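PDB 1SV0: Ets DNA-binding protein pokkuri from Drosophila melanogaster, which represses transcription as an Ets-family DNA-binding factor, holding back photoreceptor development in opposition to pnt and Ras signalling, and is represented here by its SAM (Pointed) domain. Local coordinates for residues S8-W13 / L72-H77; V18-R23 / L34-F39. The protein carries 1 engineered substitution. All coordinates share one frame. Residue numbers count along the deposited sequence, not the author numbering.

In the fold
Both contacts belong to the small, all-helical SAM (Pointed) domain, and their centres lie about 17 Å apart on opposite sides of the chain's centre. Interaction 1 joins the N-terminal loop to the far end of the last helix, 62-77; interaction 2, which falls between those two segments in sequence, folds the loop after helix 15-28 back onto that helix. They meet in the core: Trp-13 CZ3 lies 3.4 Å from Phe-21 CG, Leu-72 CD2 lies 3.5 Å from Phe-21 CE1, and Val-18 also meets Trp-13. Helix 15-28 is thus in touch with both contacts, since its Leu-22, with Leu-19 and Arg-23, meets residues 34-39.

Interaction 1 (S8-W13 / L72-H77)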
loop_
_atom_site.group_PDB
_atom_site.type_symbol
_atom_site.label_atom_id
_atom_site.label_comp_id
_atom_site.label_asym_id
_atom_site.label_seq_id
_atom_site.Cartn_x
_atom_site.Cartn_y
_atom_site.Cartn_z
ATOM N N SER A 8 -2.606 -10.287 19.037
ATOM C CA SER A 8 -2.810 -10.907 17.733
ATOM C C SER A 8 -4.121 -10.537 17.047
ATOM O O SER A 8 -4.151 -10.293 15.840
ATOM C CB SER A 8 -2.729 -12.430 17.863
ATOM O OG SER A 8 -3.786 -12.922 18.664
ATOM N N ASP A 9 -5.208 -10.513 17.808
ATOM C CA ASP A 9 -6.507 -10.176 17.246
ATOM C C ASP A 9 -6.745 -8.674 17.336
ATOM O O ASP A 9 -7.001 -8.143 18.415
ATOM C CB ASP A 9 -7.613 -10.936 17.985
ATOM C CG ASP A 9 -8.988 -10.642 17.429
ATOM O OD1 ASP A 9 -9.152 -10.693 16.194
ATOM O OD2 ASP A 9 -9.906 -10.363 18.226
ATOM N N PRO A 10 -6.664 -7.969 16.194
ATOM C CA PRO A 10 -6.863 -6.516 16.126
ATOM C C PRO A 10 -8.155 -6.046 16.796
ATOM O O PRO A 10 -8.226 -4.939 17.334
ATOM C CB PRO A 10 -6.872 -6.235 14.625
ATOM C CG PRO A 10 -6.018 -7.329 14.061
ATOM C CD PRO A 10 -6.458 -8.531 14.847
ATOM N N ARG A 11 -9.181 -6.888 16.755
ATOM C CA ARG A 11 -10.460 -6.541 17.355
ATOM C C ARG A 11 -10.337 -6.286 18.852
ATOM O O ARG A 11 -11.242 -5.722 19.465
ATOM C CB ARG A 11 -11.478 -7.651 17.090
ATOM C CG ARG A 11 -11.958 -7.704 15.650
ATOM C CD ARG A 11 -12.847 -8.910 15.413
ATOM N NE ARG A 11 -12.074 -10.130 15.206
ATOM C CZ ARG A 11 -12.248 -11.253 15.894
ATOM N NH1 ARG A 11 -13.172 -11.311 16.846
ATOM N NH2 ARG A 11 -11.508 -12.322 15.622
ATOM N N LEU A 12 -9.215 -6.688 19.439
ATOM C CA LEU A 12 -8.997 -6.493 20.868
ATOM C C LEU A 12 -8.062 -5.317 21.160
ATOM O O LEU A 12 -7.744 -5.041 22.314
ATOM C CB LEU A 12 -8.425 -7.769 21.489
ATOM C CG LEU A 12 -9.254 -9.042 21.285
ATOM C CD1 LEU A 12 -8.589 -10.205 21.995
ATOM C CD2 LEU A 12 -10.664 -8.838 21.817
ATOM N N TRP A 13 -7.631 -4.617 20.118
ATOM C CA TRP A 13 -6.722 -3.490 20.302
ATOM C C TRP A 13 -7.313 -2.317 21.061
ATOM O O TRP A 13 -8.486 -1.985 20.906
ATOM C CB TRP A 13 -6.209 -2.973 18.950
ATOM C CG TRP A 13 -5.275 -3.904 18.258
ATOM C CD1 TRP A 13 -4.657 -4.998 18.797
ATOM C CD2 TRP A 13 -4.809 -3.805 16.906
ATOM N NE1 TRP A 13 -3.836 -5.586 17.864
ATOM C CE2 TRP A 13 -3.908 -4.871 16.696
ATOM C CE3 TRP A 13 -5.065 -2.916 15.852
ATOM C CZ2 TRP A 13 -3.258 -5.073 15.475
ATOM C CZ3 TRP A 13 -4.416 -3.121 14.630
ATOM C CH2 TRP A 13 -3.525 -4.190 14.458
ATOM N N LEU A 72 -4.890 -9.351 9.042
ATOM C CA LEU A 72 -4.418 -9.601 10.398
ATOM C C LEU A 72 -5.488 -10.336 11.197
ATOM O O LEU A 72 -5.175 -11.174 12.047
ATOM C CB LEU A 72 -4.059 -8.281 11.092
ATOM C CG LEU A 72 -2.650 -7.708 10.847
ATOM C CD1 LEU A 72 -2.252 -7.871 9.396
ATOM C CD2 LEU A 72 -2.616 -6.243 11.251
ATOM N N ILE A 73 -6.752 -10.016 10.929
ATOM C CA ILE A 73 -7.857 -10.672 11.623
ATOM C C ILE A 73 -7.923 -12.129 11.177
ATOM O O ILE A 73 -7.933 -13.038 12.005
ATOM C CB ILE A 73 -9.199 -9.989 11.324
ATOM C CG1 ILE A 73 -9.123 -8.511 11.722
ATOM C CG2 ILE A 73 -10.314 -10.681 12.101
ATOM C CD1 ILE A 73 -10.366 -7.703 11.382
ATOM N N ILE A 74 -7.961 -12.346 9.865
ATOM C CA ILE A 74 -7.992 -13.699 9.311
ATOM C C ILE A 74 -6.887 -14.480 10.014
ATOM O O ILE A 74 -7.109 -15.566 10.545
ATOM C CB ILE A 74 -7.669 -13.707 7.794
ATOM C CG1 ILE A 74 -8.621 -12.777 7.034
ATOM C CG2 ILE A 74 -7.749 -15.119 7.256
ATOM C CD1 ILE A 74 -10.066 -13.173 7.095
ATOM N N GLU A 75 -5.697 -13.887 10.020
ATOM C CA GLU A 75 -4.512 -14.481 10.626
ATOM C C GLU A 75 -4.630 -14.809 12.104
ATOM O O GLU A 75 -4.151 -15.854 12.539
ATOM C CB GLU A 75 -3.305 -13.567 10.412
ATOM C CG GLU A 75 -2.229 -14.196 9.564
ATOM C CD GLU A 75 -2.804 -14.871 8.336
ATOM O OE1 GLU A 75 -3.507 -14.189 7.555
ATOM O OE2 GLU A 75 -2.556 -16.083 8.152
ATOM N N SER A 76 -5.252 -13.926 12.878
ATOM C CA SER A 76 -5.397 -14.164 14.309
ATOM C C SER A 76 -6.045 -15.527 14.546
ATOM O O SER A 76 -5.917 -16.104 15.625
ATOM C CB SER A 76 -6.241 -13.065 14.959
ATOM O OG SER A 76 -7.600 -13.154 14.570
ATOM N N HIS A 77 -6.735 -16.034 13.527
ATOM C CA HIS A 77 -7.390 -17.336 13.607
ATOM C C HIS A 77 -6.558 -18.418 12.919
ATOM O O HIS A 77 -6.151 -19.395 13.550
ATOM C CB HIS A 77 -8.781 -17.276 12.963
ATOM C CG HIS A 77 -9.793 -16.535 13.781
ATOM N ND1 HIS A 77 -10.241 -16.992 15.003
ATOM C CD2 HIS A 77 -10.432 -15.361 13.562
ATOM C CE1 HIS A 77 -11.112 -16.133 15.499
ATOM N NE2 HIS A 77 -11.247 -15.133 14.645
#
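Arg-11, Ile-73 and Ser-76 account for much of the surface buried where the N-terminal loop meets the last helix. The backbones come closest at Asp-9 and Ser-76, whose CA atoms are 5.1 Å apart, a spacing that suits the small serine. Ser-76 OG donates a hydrogen bond back to Ile-73 O at 2.6 Å, within its own helix, and lies 3.3 Å from Asp-9 OD1 across the contact, while Ser-76 CB rests 3.6 Å from Ser-8 O.

Arg-11 is long enough for its guanidinium to reach the side of the helix from its short 3-10 turn, residues 10-12. Arg-11 NH2 forms a salt bridge within the loop to Asp-9 OD1 at 2.9 Å; the same Arg-11 NH2 lies 3.0 Å from His-77 NE2. Arg-11 NE sits 3.6 Å from Ile-73 CG2, so the branched isoleucine lies beside the edge of the guanidinium.

In the SAM (Pointed) domain the long C-terminal helix packs against the rest of the helical bundle, and here a loop near the start of the chain meets the helix near its end. Pro-10, compact and apolar, opens the 3-10 turn and presses its CG to within 3.7 Å of Leu-72 CB and 4.1 Å of Ile-73 CG1. Deeper in, Trp-13 CH2 touches Leu-72 CD2 at 3.9 Å. The buried indole has its NE1 satisfied by a hydrogen bond to Pro-7 O, and its ring also meets Phe-21 of helix 15-28.

Interaction 2 (V18-R23 / L34-F39); sequences VLVFLR and LDFDLF
Residues 18-23 are regular helix inside helix 15-28; 34-39 approach as an extended loop leading into a 3-10 turn at 36-38, where Asp-35 OD1 accepts from Asp-37 N at 3.1 Å, an Asx turn. In register, Leu-19 CA faces Phe-39 CA at 7.4 Å and Arg-23 CA faces Leu-34 CA at 8.2 Å. Branched Leu-22 (m, t) points toward 34-39 and fits among three residues: its CB lies 3.9 Å from Leu-34 CD2 (t, p) and 4.0 Å from Phe-36 CE2, at that ring's edge, its CD1 3.4 Å from Phe-39 CB. Both phenylalanines take chi1 m, chi2 near 90-100°. The flat face of Phe-36 accepts Arg-23 (m, t, t) in a cation-pi contact, Arg-23 CZ 4.8 Å from the centroid and 10° off the normal, with Arg-23 CG 3.8 Å from Phe-36 CZ. Leu-19 CD2 (m, t) lies 4.3 Å from Phe-36 CD2. In this SAM core Phe-39 also touches Phe-54 of helix 51-57. Lacking hydrogen bonds between segments, the loop's placement depends on side-chain fit, Arg-23's charge staying exposed.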
loop_
_atom_site.group_PDB
_atom_site.type_symbol
_atom_site.label_atom_id
_atom_site.label_comp_id
_atom_site.label_asym_id
_atom_site.label_seq_id
_atom_site.Cartn_x
_atom_site.Cartn_y
_atom_site.Cartn_z
ATOM N N VAL A 18 -4.154 0.813 18.364
ATOM C CA VAL A 18 -4.585 1.224 17.036
ATOM C C VAL A 18 -3.637 2.274 16.458
ATOM O O VAL A 18 -3.294 2.224 15.277
ATOM C CB VAL A 18 -6.040 1.783 17.067
ATOM C CG1 VAL A 18 -6.352 2.547 15.787
ATOM C CG2 VAL A 18 -7.028 0.630 17.221
ATOM N N LEU A 19 -3.195 3.216 17.284
ATOM C CA LEU A 19 -2.296 4.252 16.789
ATOM C C LEU A 19 -0.926 3.683 16.433
ATOM O O LEU A 19 -0.321 4.098 15.450
ATOM C CB LEU A 19 -2.147 5.378 17.814
ATOM C CG LEU A 19 -3.439 6.133 18.164
ATOM C CD1 LEU A 19 -3.118 7.246 19.155
ATOM C CD2 LEU A 19 -4.072 6.713 16.912
ATOM N N VAL A 20 -0.435 2.753 17.249
ATOM C CA VAL A 20 0.863 2.121 17.007
ATOM C C VAL A 20 0.818 1.432 15.650
ATOM O O VAL A 20 1.720 1.593 14.830
ATOM C CB VAL A 20 1.191 1.081 18.103
ATOM C CG1 VAL A 20 2.304 0.147 17.638
ATOM C CG2 VAL A 20 1.605 1.802 19.381
ATOM N N PHE A 21 -0.251 0.678 15.421
ATOM C CA PHE A 21 -0.447 -0.028 14.160
ATOM C C PHE A 21 -0.401 0.937 12.980
ATOM O O PHE A 21 0.299 0.695 11.998
ATOM C CB PHE A 21 -1.795 -0.741 14.148
ATOM C CG PHE A 21 -2.180 -1.260 12.801
ATOM C CD1 PHE A 21 -1.491 -2.325 12.235
ATOM C CD2 PHE A 21 -3.224 -0.676 12.085
ATOM C CE1 PHE A 21 -1.832 -2.803 10.968
ATOM C CE2 PHE A 21 -3.572 -1.147 10.818
ATOM C CZ PHE A 21 -2.878 -2.215 10.262
ATOM N N LEU A 22 -1.150 2.033 13.072
ATOM C CA LEU A 22 -1.166 3.000 11.982
ATOM C C LEU A 22 0.202 3.651 11.753
ATOM O O LEU A 22 0.638 3.772 10.611
ATOM C CB LEU A 22 -2.240 4.054 12.240
ATOM C CG LEU A 22 -3.638 3.425 12.224
ATOM C CD1 LEU A 22 -4.663 4.414 12.803
ATOM C CD2 LEU A 22 -3.999 3.020 10.797
ATOM N N ARG A 23 0.888 4.045 12.830
ATOM C CA ARG A 23 2.209 4.667 12.696
ATOM C C ARG A 23 3.187 3.695 12.051
ATOM O O ARG A 23 3.996 4.071 11.199
ATOM C CB ARG A 23 2.736 5.119 14.057
ATOM C CG ARG A 23 1.870 6.184 14.715
ATOM C CD ARG A 23 2.667 6.955 15.744
ATOM N NE ARG A 23 2.104 8.281 15.956
ATOM C CZ ARG A 23 1.566 8.693 17.096
ATOM N NH1 ARG A 23 1.520 7.881 18.143
ATOM N NH2 ARG A 23 1.060 9.918 17.175
ATOM N N LEU A 34 -0.426 10.793 8.063
ATOM C CA LEU A 34 -1.798 10.377 8.332
ATOM C C LEU A 34 -2.429 11.342 9.341
ATOM O O LEU A 34 -1.736 11.863 10.212
ATOM C CB LEU A 34 -1.781 8.955 8.895
ATOM C CG LEU A 34 -2.979 8.027 8.710
ATOM C CD1 LEU A 34 -3.297 7.873 7.233
ATOM C CD2 LEU A 34 -2.654 6.671 9.319
ATOM N N ASP A 35 -3.728 11.604 9.215
ATOM C CA ASP A 35 -4.404 12.494 10.162
ATOM C C ASP A 35 -4.960 11.608 11.271
ATOM O O ASP A 35 -6.073 11.095 11.170
ATOM C CB ASP A 35 -5.550 13.254 9.481
ATOM C CG ASP A 35 -6.183 14.303 10.396
ATOM O OD1 ASP A 35 -6.005 14.213 11.633
ATOM O OD2 ASP A 35 -6.871 15.211 9.876
ATOM N N PHE A 36 -4.179 11.435 12.332
ATOM C CA PHE A 36 -4.585 10.573 13.434
ATOM C C PHE A 36 -5.859 10.975 14.171
ATOM O O PHE A 36 -6.435 10.163 14.897
ATOM C CB PHE A 36 -3.416 10.403 14.411
ATOM C CG PHE A 36 -2.198 9.779 13.778
ATOM C CD1 PHE A 36 -1.098 10.560 13.425
ATOM C CD2 PHE A 36 -2.169 8.417 13.494
ATOM C CE1 PHE A 36 0.016 9.994 12.786
ATOM C CE2 PHE A 36 -1.061 7.839 12.856
ATOM C CZ PHE A 36 0.032 8.632 12.504
ATOM N N ASP A 37 -6.307 12.215 13.989
ATOM C CA ASP A 37 -7.545 12.656 14.629
ATOM C C ASP A 37 -8.697 11.813 14.089
ATOM O O ASP A 37 -9.707 11.621 14.765
ATOM C CB ASP A 37 -7.832 14.134 14.338
ATOM C CG ASP A 37 -6.907 15.069 15.087
ATOM O OD1 ASP A 37 -6.742 14.873 16.306
ATOM O OD2 ASP A 37 -6.356 16.005 14.466
ATOM N N LEU A 38 -8.533 11.306 12.868
ATOM C CA LEU A 38 -9.561 10.491 12.224
ATOM C C LEU A 38 -9.547 9.032 12.689
ATOM O O LEU A 38 -10.446 8.260 12.349
ATOM C CB LEU A 38 -9.384 10.532 10.701
ATOM C CG LEU A 38 -9.280 11.913 10.047
ATOM C CD1 LEU A 38 -9.018 11.770 8.552
ATOM C CD2 LEU A 38 -10.566 12.689 10.295
ATOM N N PHE A 39 -8.537 8.654 13.469
ATOM C CA PHE A 39 -8.433 7.280 13.945
ATOM C C PHE A 39 -8.400 7.109 15.464
ATOM O O PHE A 39 -7.750 6.191 15.976
ATOM C CB PHE A 39 -7.196 6.601 13.340
ATOM C CG PHE A 39 -7.267 6.421 11.844
ATOM C CD1 PHE A 39 -6.759 7.393 10.988
ATOM C CD2 PHE A 39 -7.861 5.286 11.296
ATOM C CE1 PHE A 39 -6.839 7.239 9.595
ATOM C CE2 PHE A 39 -7.948 5.122 9.911
ATOM C CZ PHE A 39 -7.432 6.105 9.057
#